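Long-range contacts in uncharacterized protein (Bacteroides ovatus, PDB 4IRT), which is of unknown function but, as a BNR-repeat beta-propeller and putative neuraminidase, may release sialic acids from glycans: residues H5-V9 and E56-L60; R24-L28 and L380-V384; G32-I37 and G49-L53; Y36-Y40 and N74-I80. One frame throughout, in Å; residues are numbered along the deposited sequence.

Contact 1: H5-V9 and E56-L60; sequences HLVEV and EQWTL
Glu56 reaches along the flank of Val7 to the edge of the His5 ring, joining two neighbouring blades of the beta-propeller at the surface. Strand 5-12 is the outermost strand of the sheet it forms with 401-407 and 381-385, and strand 59-63 ends the next sheet. The carboxylate of Glu56 is delivered by an extended chain. Its CB lies 3.9 Å from Val7 CG1, and CG stays against the same methyl. CD passes to the other branch, 3.9 Å from Val7 CG2. OE2 then accepts a very short hydrogen bond, 2.5 Å from His5 NE2 and nearly straight at 165°, at the edge of an imidazole turned 47° from the carboxylate. With CG anti to the backbone N (chi1 -170°), the ring of His5 is swung toward this oxygen. Glu56 OE1 accepts a hydrogen bond from a water that also donates to Leu6 O.

Farther along, Val9 sits on the indole of Trp58: its CA is over the five-membered ring in a CH-pi contact, and Val9 CG2 is near the rim, 3.7 Å from Trp58 CE2. The other branch, Val9 CG1, meets Leu60 CD2 at 3.9 Å. Ile37 of strand 34-40 also packs on Val9 and Trp58. Between the backbones, one water donates to both Glu8 O and Glu56 O, 2.7 Å from each.

Contact 2: R24-L28 and L380-V384; sequences RNNSL and LHLFV
Phe383 packs CB and the CG-CD2 part of its ring against Ser27, while Leu28 reaches over the backbone that leads up to Phe383. All three are buried. Having CG anti to the backbone N (chi1 -173°) carries the phenyl ring out from strand 381-385 to the loop before strand 28-31. There Ser27 OG is 3.5 Å from Phe383 CB, and Ser27 CB is 3.7 Å from Phe383 CD2. The hydroxyl is not left without a partner in this apolar setting, because it is hydrogen-bonded to the hydroxyl of Ser368.

Arg24 approaches the same ring over a face, with NH1 3.6 Å from Phe383 CE2. The guanidinium plane stands 75° from the ring and its CZ is 5.2 Å from the ring centroid, so any cation-pi attraction is weak at most. What fixes this group is hydrogen bonding to the carbonyls of Ile76, Asn19 and Ser38, together with Ser27 CB, which lies over the guanidinium centre.

Leu28 touches through a single methyl: CD2 lies 3.8 Å from His381 O and 4.0 Å from Phe383 N, and also meets His381 CB. Exchanging Phe383 for alanine removes the ring, which is likely to open a gap beside Ser27 and leave Arg24 NH1 without the ring face it meets. The loop leading into one blade thus packs on an edge strand of the sheet in which N-terminal strand 5-12 joins 401-407 and 381-385, a closure by chain ends consistent with the "Velcro" of beta-propellers.

Contact 3: G32-I37 and G49-L53; sequences GDEQYI and GKRKL
The beta hairpin of strands 34-40 and 45-52 pairs Gln35 with Arg51 and Ile37 with Gly49 as hydrogen-bonded pairs, within one blade of the propeller. Beyond the ladder, Leu53 N reaches Asp33 O at 2.9 Å.

On one face Gln35 and Arg51 run side by side. Gln35 OE1 lies in the guanidinium plane of Arg51 and accepts from Arg51 NE (3.0 Å) and Arg51 NH2 (2.9 Å), which approach from the same side of the amide plane. NH2 also forms a salt bridge with Glu407 of the sheet containing the N-terminal strand. A leucine in place of Arg51 would probably leave Gln35 OE1 without either donor and Glu407 without this salt bridge.

The other face carries Tyr36, Lys50, Glu34 and Lys52. Lys50 CB lies off-centre over the Tyr36 ring. A bend at chi3 (-71°) helps bring Lys50 NZ to Tyr36 OH (3.2 Å) and, weakly, to Glu34 OE1; its strongest partner is Gly106 O, outside the hairpin. Lys52 NZ is shared by Glu34 OE2, met from above its carboxylate plane at 3.1 Å, and Asp33 OD1, met on the syn side. Two acids thus alternate with two lysines in a network whose charges probably largely balance across the strands.

Contact 4: Y36-Y40 and N74-I80; sequences YISYY and NIISMMI
Ile76 and Met78 pack against Ser38, at the apolar centre between two neighbouring blades of the beta-propeller. Strand 34-40 and strand 76-80 belong to different sheets and run nearly antiparallel; over segments 36-40 and 76-80 their axes come within 7.3 Å, so side chains rather than backbone bonds join them. Met78, present as selenomethionine, folds at chi3 (-55°). This sets SE beside Ser38 OG at 3.4 Å and brings CE to Tyr36 CB. Ser38 OG also meets Ile76 CG2, the branch anti to the backbone N.

At one end Ile80 crosses Tyr36 at about a right angle. Its CD1 lies over the tyrosine ring, 3.8 Å from the centroid, and is shifted toward CD1 of that ring. At the other end Ile76 makes a more centred CH-pi contact: CD1 stands over the middle of the Tyr40 ring, 3.5 Å from the centroid and 7° off the normal. Ile76 CG1 lies over the same ring, near Tyr40 CZ, so both carbons of the longer branch are engaged. Residues of strand 86-90, among them Val88 and Ile86, continue this apolar layer.

The polar edge follows. The carbonyls of Ser38 and Ile76, one from each strand, are bridged by the guanidinium of Arg24. Asn74 turns its amide away to Asp91, but its backbone oxygen stays at the contact. Tyr40 OH donates to Asn74 O at 2.7 Å, almost in line with the carbonyl bond (C=O...O angle 167°).

Contact 3 is the hairpin on which the other three converge. Contact 1 lies on one flank, centres about 10 Å apart: Thr59 N is 2.9 Å from Lys50 O, continuing the sheet, and Trp58 CZ2 packs 3.4 Å from Arg51 NE. Contact 2 joins through His381 ND1, 3.1 Å from Gln35 NE2. Contact 4 shares Tyr36 and Ile37 with contact 3 and meets contact 2 at Arg24, whose NE is 2.8 Å from Ile76 O. The centre of contact 1 is about 22 Å, and that of contact 2 about 9 Å, from the chain's centre. A 1,2-ethanediol about 4 Å from the Asn74 side chain is probably from the crystallisation liquor, though such molecules often mark pockets.

Contact 1: H5-V9 and E56-L60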
# COMPACT_ATOMS: atom_id res chain seq x y z
N HIS A 5 3.93 21.36 5.88
CA HIS A 5 3.60 22.09 4.67
C HIS A 5 2.69 21.32 3.71
O HIS A 5 3.00 20.21 3.27
CB HIS A 5 4.88 22.51 3.96
CG HIS A 5 4.66 23.46 2.84
ND1 HIS A 5 4.22 24.75 3.05
CD2 HIS A 5 4.79 23.31 1.50
CE1 HIS A 5 4.11 25.37 1.88
NE2 HIS A 5 4.45 24.52 0.93
N LEU A 6 1.57 21.92 3.38
CA LEU A 6 0.60 21.32 2.49
C LEU A 6 0.64 22.01 1.13
O LEU A 6 0.57 23.23 1.04
CB LEU A 6 -0.80 21.48 3.07
CG LEU A 6 -1.23 20.68 4.30
CD1 LEU A 6 -2.55 21.27 4.81
CD2 LEU A 6 -1.37 19.22 3.98
N VAL A 7 0.77 21.20 0.09
CA VAL A 7 0.83 21.68 -1.27
C VAL A 7 -0.49 21.31 -1.96
O VAL A 7 -0.83 20.11 -2.11
CB VAL A 7 1.99 21.04 -2.02
CG1 VAL A 7 1.98 21.56 -3.45
CG2 VAL A 7 3.30 21.35 -1.31
N GLU A 8 -1.27 22.30 -2.33
CA GLU A 8 -2.53 22.01 -3.01
C GLU A 8 -2.28 21.35 -4.36
O GLU A 8 -1.35 21.74 -5.11
CB GLU A 8 -3.33 23.28 -3.22
CG GLU A 8 -3.95 23.85 -1.97
CD GLU A 8 -4.90 25.01 -2.27
OE1 GLU A 8 -4.88 25.51 -3.40
OE2 GLU A 8 -5.65 25.41 -1.37
N VAL A 9 -3.11 20.34 -4.66
CA VAL A 9 -3.13 19.72 -5.96
C VAL A 9 -4.41 20.10 -6.70
O VAL A 9 -4.40 20.92 -7.66
CB VAL A 9 -3.02 18.18 -5.86
CG1 VAL A 9 -3.05 17.57 -7.25
CG2 VAL A 9 -1.79 17.77 -5.10
N GLU A 56 5.31 24.35 -6.64
CA GLU A 56 3.98 23.97 -6.21
C GLU A 56 2.97 24.09 -7.34
O GLU A 56 1.77 23.96 -7.11
CB GLU A 56 3.59 24.80 -4.99
CG GLU A 56 4.58 24.59 -3.86
CD GLU A 56 4.08 25.03 -2.50
OE1 GLU A 56 2.97 25.58 -2.42
OE2 GLU A 56 4.82 24.80 -1.51
N GLN A 57 3.46 24.26 -8.57
CA GLN A 57 2.60 24.34 -9.74
C GLN A 57 2.45 22.97 -10.42
O GLN A 57 3.41 22.44 -11.00
CB GLN A 57 3.15 25.38 -10.73
CG GLN A 57 3.46 26.75 -10.13
CD GLN A 57 2.30 27.34 -9.35
OE1 GLN A 57 2.43 27.65 -8.16
NE2 GLN A 57 1.15 27.47 -10.00
N TRP A 58 1.25 22.42 -10.38
CA TRP A 58 0.93 21.15 -11.02
C TRP A 58 0.40 21.32 -12.44
O TRP A 58 -0.26 22.31 -12.77
CB TRP A 58 -0.14 20.41 -10.21
CG TRP A 58 0.32 19.98 -8.86
CD1 TRP A 58 0.31 20.73 -7.72
CD2 TRP A 58 0.88 18.73 -8.51
NE1 TRP A 58 0.84 20.01 -6.68
CE2 TRP A 58 1.19 18.77 -7.14
CE3 TRP A 58 1.14 17.55 -9.22
CZ2 TRP A 58 1.76 17.68 -6.47
CZ3 TRP A 58 1.71 16.49 -8.57
CH2 TRP A 58 2.00 16.55 -7.19
N THR A 59 0.73 20.36 -13.29
CA THR A 59 0.05 20.17 -14.53
C THR A 59 -0.90 19.02 -14.28
O THR A 59 -0.50 17.95 -13.87
CB THR A 59 1.05 19.85 -15.65
OG1 THR A 59 1.94 20.98 -15.79
CG2 THR A 59 0.37 19.62 -17.01
N LEU A 60 -2.18 19.26 -14.51
CA LEU A 60 -3.20 18.22 -14.28
C LEU A 60 -3.88 17.87 -15.59
O LEU A 60 -4.14 18.76 -16.42
CB LEU A 60 -4.24 18.69 -13.27
CG LEU A 60 -3.69 19.10 -11.90
CD1 LEU A 60 -4.81 19.72 -11.06
CD2 LEU A 60 -3.02 17.94 -11.18
O HOH W 1 1.43 25.64 -0.19
O HOH W 2 -0.22 24.20 -5.32
O HOH W 3 -0.33 25.04 -2.51

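Contact 2: R24-L28 and L380-V384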
# COMPACT_ATOMS: atom_id res chain seq x y z
N ARG A 24 -3.23 1.90 -2.13
CA ARG A 24 -2.83 2.58 -3.35
C ARG A 24 -1.31 2.51 -3.48
O ARG A 24 -0.58 3.11 -2.70
CB ARG A 24 -3.35 4.01 -3.33
CG ARG A 24 -4.87 4.09 -3.30
CD ARG A 24 -5.44 5.45 -3.78
NE ARG A 24 -4.97 5.77 -5.12
CZ ARG A 24 -4.81 6.99 -5.65
NH1 ARG A 24 -5.23 8.11 -5.03
NH2 ARG A 24 -4.29 7.10 -6.87
N ASN A 25 -0.84 1.76 -4.47
CA ASN A 25 0.58 1.49 -4.65
C ASN A 25 0.94 1.75 -6.10
O ASN A 25 1.04 0.79 -6.89
CB ASN A 25 0.88 0.02 -4.25
CG ASN A 25 0.93 -0.17 -2.73
OD1 ASN A 25 1.82 0.34 -2.06
ND2 ASN A 25 -0.03 -0.86 -2.20
N ASN A 26 1.13 3.02 -6.50
CA ASN A 26 1.16 4.23 -5.68
C ASN A 26 0.10 5.25 -6.10
O ASN A 26 -0.44 5.24 -7.24
CB ASN A 26 2.50 4.93 -5.89
CG ASN A 26 3.62 4.29 -5.13
OD1 ASN A 26 3.59 3.08 -4.82
ND2 ASN A 26 4.64 5.08 -4.83
N SER A 27 -0.25 6.10 -5.16
CA SER A 27 -1.03 7.29 -5.48
C SER A 27 -0.12 8.44 -5.90
O SER A 27 -0.53 9.33 -6.62
CB SER A 27 -1.83 7.72 -4.25
OG SER A 27 -0.98 7.98 -3.14
N LEU A 28 1.12 8.40 -5.42
CA LEU A 28 2.09 9.50 -5.53
C LEU A 28 3.48 8.88 -5.71
O LEU A 28 3.86 7.94 -4.98
CB LEU A 28 2.04 10.30 -4.24
CG LEU A 28 2.80 11.61 -4.03
CD1 LEU A 28 2.23 12.69 -4.94
CD2 LEU A 28 2.68 12.02 -2.56
N LEU A 380 9.53 12.56 3.09
CA LEU A 380 8.23 11.88 3.25
C LEU A 380 7.12 12.80 2.80
O LEU A 380 6.81 13.82 3.47
CB LEU A 380 7.98 11.49 4.72
CG LEU A 380 6.70 10.74 5.07
CD1 LEU A 380 6.63 9.45 4.26
CD2 LEU A 380 6.65 10.46 6.57
N HIS A 381 6.54 12.45 1.67
CA HIS A 381 5.41 13.17 1.10
C HIS A 381 4.23 12.23 1.13
O HIS A 381 4.33 11.07 0.71
CB HIS A 381 5.71 13.60 -0.33
CG HIS A 381 6.68 14.74 -0.44
ND1 HIS A 381 6.86 15.44 -1.61
CD2 HIS A 381 7.53 15.29 0.46
CE1 HIS A 381 7.78 16.37 -1.43
NE2 HIS A 381 8.21 16.31 -0.18
N LEU A 382 3.13 12.75 1.68
CA LEU A 382 1.89 12.01 1.82
C LEU A 382 0.80 12.58 0.92
O LEU A 382 0.63 13.81 0.78
CB LEU A 382 1.42 12.08 3.28
CG LEU A 382 2.33 11.53 4.36
CD1 LEU A 382 1.84 11.89 5.76
CD2 LEU A 382 2.40 10.02 4.22
N PHE A 383 0.00 11.66 0.36
CA PHE A 383 -1.26 11.96 -0.31
C PHE A 383 -2.32 12.20 0.77
O PHE A 383 -2.69 11.29 1.51
CB PHE A 383 -1.68 10.78 -1.21
CG PHE A 383 -2.90 11.04 -2.09
CD1 PHE A 383 -4.19 11.16 -1.54
CD2 PHE A 383 -2.78 11.18 -3.47
CE1 PHE A 383 -5.32 11.41 -2.34
CE2 PHE A 383 -3.90 11.41 -4.27
CZ PHE A 383 -5.18 11.54 -3.72
N VAL A 384 -2.82 13.42 0.86
CA VAL A 384 -3.74 13.81 1.93
C VAL A 384 -5.01 14.42 1.33
O VAL A 384 -4.94 15.36 0.56
CB VAL A 384 -3.06 14.81 2.88
CG1 VAL A 384 -4.04 15.36 3.90
CG2 VAL A 384 -1.91 14.12 3.60

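Contact 3: G32-I37 and G49-L53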
# COMPACT_ATOMS: atom_id res chain seq x y z
N GLY A 32 13.05 11.00 -10.79
CA GLY A 32 13.99 12.12 -10.95
C GLY A 32 13.57 13.28 -10.05
O GLY A 32 13.39 13.10 -8.84
N ASP A 33 13.44 14.47 -10.62
CA ASP A 33 12.94 15.60 -9.84
C ASP A 33 11.48 15.95 -10.12
O ASP A 33 11.04 17.06 -9.81
CB ASP A 33 13.87 16.82 -9.99
CG ASP A 33 13.74 17.54 -11.32
OD1 ASP A 33 13.12 17.02 -12.28
OD2 ASP A 33 14.26 18.68 -11.40
N GLU A 34 10.72 15.01 -10.68
CA GLU A 34 9.29 15.22 -10.97
C GLU A 34 8.48 14.30 -10.10
O GLU A 34 8.85 13.16 -9.90
CB GLU A 34 8.99 14.94 -12.43
CG GLU A 34 9.66 16.01 -13.28
CD GLU A 34 9.54 15.82 -14.77
OE1 GLU A 34 9.28 14.71 -15.26
OE2 GLU A 34 9.77 16.82 -15.46
N GLN A 35 7.36 14.79 -9.61
CA GLN A 35 6.46 13.96 -8.83
C GLN A 35 5.12 13.86 -9.54
O GLN A 35 4.61 14.86 -10.06
CB GLN A 35 6.27 14.59 -7.45
CG GLN A 35 5.41 13.82 -6.50
CD GLN A 35 5.34 14.53 -5.17
OE1 GLN A 35 4.78 15.63 -5.07
NE2 GLN A 35 5.90 13.93 -4.16
N TYR A 36 4.59 12.65 -9.54
CA TYR A 36 3.37 12.29 -10.23
C TYR A 36 2.33 11.89 -9.22
O TYR A 36 2.66 11.29 -8.19
CB TYR A 36 3.62 11.11 -11.17
CG TYR A 36 4.55 11.42 -12.31
CD1 TYR A 36 5.94 11.35 -12.15
CD2 TYR A 36 4.04 11.77 -13.56
CE1 TYR A 36 6.79 11.67 -13.19
CE2 TYR A 36 4.88 12.05 -14.61
CZ TYR A 36 6.25 11.99 -14.43
OH TYR A 36 7.07 12.30 -15.49
N ILE A 37 1.08 12.18 -9.55
CA ILE A 37 -0.03 11.88 -8.66
C ILE A 37 -1.20 11.40 -9.51
O ILE A 37 -1.27 11.68 -10.72
CB ILE A 37 -0.43 13.14 -7.83
CG1 ILE A 37 -1.29 12.76 -6.62
CG2 ILE A 37 -1.10 14.19 -8.71
CD1 ILE A 37 -1.49 13.94 -5.68
N GLY A 49 -1.48 13.90 -12.66
CA GLY A 49 -0.80 15.15 -12.52
C GLY A 49 0.68 14.99 -12.27
O GLY A 49 1.15 13.94 -11.87
N LYS A 50 1.42 16.07 -12.52
CA LYS A 50 2.83 16.09 -12.22
C LYS A 50 3.30 17.51 -11.91
O LYS A 50 2.69 18.49 -12.36
CB LYS A 50 3.65 15.52 -13.38
CG LYS A 50 3.72 16.41 -14.60
CD LYS A 50 4.30 15.70 -15.83
CE LYS A 50 5.79 15.44 -15.67
NZ LYS A 50 6.49 15.07 -16.93
N ARG A 51 4.39 17.58 -11.15
CA ARG A 51 5.08 18.80 -10.87
C ARG A 51 6.58 18.55 -10.77
O ARG A 51 7.04 17.41 -10.53
CB ARG A 51 4.60 19.42 -9.56
CG ARG A 51 4.83 18.56 -8.32
CD ARG A 51 4.93 19.36 -7.04
NE ARG A 51 5.04 18.50 -5.85
CZ ARG A 51 5.37 18.92 -4.63
NH1 ARG A 51 5.65 20.21 -4.41
NH2 ARG A 51 5.40 18.08 -3.60
N LYS A 52 7.34 19.63 -10.88
CA LYS A 52 8.71 19.64 -10.35
C LYS A 52 8.65 19.70 -8.84
O LYS A 52 7.83 20.44 -8.27
CB LYS A 52 9.51 20.82 -10.88
CG LYS A 52 9.73 20.73 -12.37
CD LYS A 52 10.73 19.63 -12.69
CE LYS A 52 11.15 19.68 -14.15
NZ LYS A 52 12.09 18.58 -14.52
N LEU A 53 9.48 18.90 -8.19
CA LEU A 53 9.54 18.91 -6.73
C LEU A 53 9.90 20.27 -6.11
O LEU A 53 9.56 20.55 -4.96
CB LEU A 53 10.48 17.83 -6.22
CG LEU A 53 9.93 16.41 -6.23
CD1 LEU A 53 11.03 15.38 -6.13
CD2 LEU A 53 8.91 16.22 -5.13

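Contact 4: Y36-Y40 and N74-I80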
# COMPACT_ATOMS: atom_id res chain seq x y z
N TYR A 36 4.59 12.65 -9.54
CA TYR A 36 3.37 12.29 -10.23
C TYR A 36 2.33 11.89 -9.22
O TYR A 36 2.66 11.29 -8.19
CB TYR A 36 3.62 11.11 -11.17
CG TYR A 36 4.55 11.42 -12.31
CD1 TYR A 36 5.94 11.35 -12.15
CD2 TYR A 36 4.04 11.77 -13.56
CE1 TYR A 36 6.79 11.67 -13.19
CE2 TYR A 36 4.88 12.05 -14.61
CZ TYR A 36 6.25 11.99 -14.43
OH TYR A 36 7.07 12.30 -15.49
N ILE A 37 1.08 12.18 -9.55
CA ILE A 37 -0.03 11.88 -8.66
C ILE A 37 -1.20 11.40 -9.51
O ILE A 37 -1.27 11.68 -10.72
CB ILE A 37 -0.43 13.14 -7.83
CG1 ILE A 37 -1.29 12.76 -6.62
CG2 ILE A 37 -1.10 14.19 -8.71
CD1 ILE A 37 -1.49 13.94 -5.68
N SER A 38 -2.12 10.67 -8.89
CA SER A 38 -3.31 10.22 -9.60
C SER A 38 -4.47 10.18 -8.61
O SER A 38 -4.27 9.87 -7.44
CB SER A 38 -3.11 8.82 -10.24
OG SER A 38 -2.76 7.82 -9.29
N TYR A 39 -5.65 10.48 -9.12
CA TYR A 39 -6.87 10.45 -8.33
C TYR A 39 -8.06 10.49 -9.24
O TYR A 39 -7.93 10.74 -10.46
CB TYR A 39 -6.94 11.63 -7.38
CG TYR A 39 -6.85 12.98 -8.01
CD1 TYR A 39 -5.62 13.59 -8.22
CD2 TYR A 39 -8.01 13.69 -8.34
CE1 TYR A 39 -5.53 14.87 -8.76
CE2 TYR A 39 -7.93 14.97 -8.88
CZ TYR A 39 -6.67 15.52 -9.11
OH TYR A 39 -6.58 16.79 -9.62
N TYR A 40 -9.24 10.21 -8.65
CA TYR A 40 -10.49 10.44 -9.35
C TYR A 40 -11.06 11.81 -8.99
O TYR A 40 -11.13 12.17 -7.81
CB TYR A 40 -11.51 9.40 -8.95
CG TYR A 40 -11.22 7.96 -9.34
CD1 TYR A 40 -11.30 7.56 -10.67
CD2 TYR A 40 -10.96 6.99 -8.38
CE1 TYR A 40 -11.04 6.25 -11.03
CE2 TYR A 40 -10.71 5.67 -8.71
CZ TYR A 40 -10.79 5.29 -10.05
OH TYR A 40 -10.57 3.98 -10.44
N ASN A 74 -12.21 0.27 -5.73
CA ASN A 74 -11.88 0.44 -7.14
C ASN A 74 -10.75 1.49 -7.39
O ASN A 74 -10.84 2.37 -8.26
CB ASN A 74 -13.14 0.79 -7.92
CG ASN A 74 -14.09 -0.38 -8.07
OD1 ASN A 74 -14.38 -1.10 -7.10
ND2 ASN A 74 -14.60 -0.56 -9.28
N ILE A 75 -9.67 1.33 -6.62
CA ILE A 75 -8.59 2.32 -6.58
C ILE A 75 -7.73 2.39 -7.83
O ILE A 75 -7.77 1.50 -8.70
CB ILE A 75 -7.68 2.05 -5.36
CG1 ILE A 75 -7.02 0.66 -5.48
CG2 ILE A 75 -8.50 2.15 -4.09
CD1 ILE A 75 -5.59 0.72 -5.91
N ILE A 76 -6.94 3.44 -7.89
CA ILE A 76 -5.92 3.67 -8.91
C ILE A 76 -4.55 3.42 -8.26
O ILE A 76 -4.21 4.03 -7.21
CB ILE A 76 -5.92 5.14 -9.36
CG1 ILE A 76 -7.27 5.58 -9.93
CG2 ILE A 76 -4.79 5.40 -10.37
CD1 ILE A 76 -7.55 7.06 -9.69
N SER A 77 -3.75 2.58 -8.89
CA SER A 77 -2.34 2.46 -8.57
C SER A 77 -1.50 2.82 -9.80
O SER A 77 -1.78 2.36 -10.93
CB SER A 77 -2.00 1.02 -8.16
OG SER A 77 -2.43 0.70 -6.84
N MSE A 78 -0.45 3.60 -9.57
CA MSE A 78 0.47 4.05 -10.61
C MSE A 78 1.92 3.81 -10.25
O MSE A 78 2.27 3.56 -9.07
CB MSE A 78 0.24 5.53 -10.91
CG MSE A 78 1.03 6.43 -9.99
SE MSE A 78 0.56 8.33 -9.98
CE MSE A 78 0.73 8.69 -11.84
N MSE A 79 2.79 3.89 -11.26
CA MSE A 79 4.24 3.74 -11.09
C MSE A 79 4.93 4.22 -12.33
O MSE A 79 4.33 4.24 -13.40
CB MSE A 79 4.59 2.26 -10.86
CG MSE A 79 6.06 1.94 -10.58
SE MSE A 79 6.85 2.95 -9.11
CE MSE A 79 5.56 2.61 -7.72
N ILE A 80 6.19 4.61 -12.21
CA ILE A 80 6.99 5.08 -13.34
C ILE A 80 8.09 4.05 -13.58
O ILE A 80 8.75 3.60 -12.63
CB ILE A 80 7.65 6.44 -13.09
CG1 ILE A 80 6.68 7.44 -12.43
CG2 ILE A 80 8.24 7.00 -14.40
CD1 ILE A 80 5.57 7.94 -13.30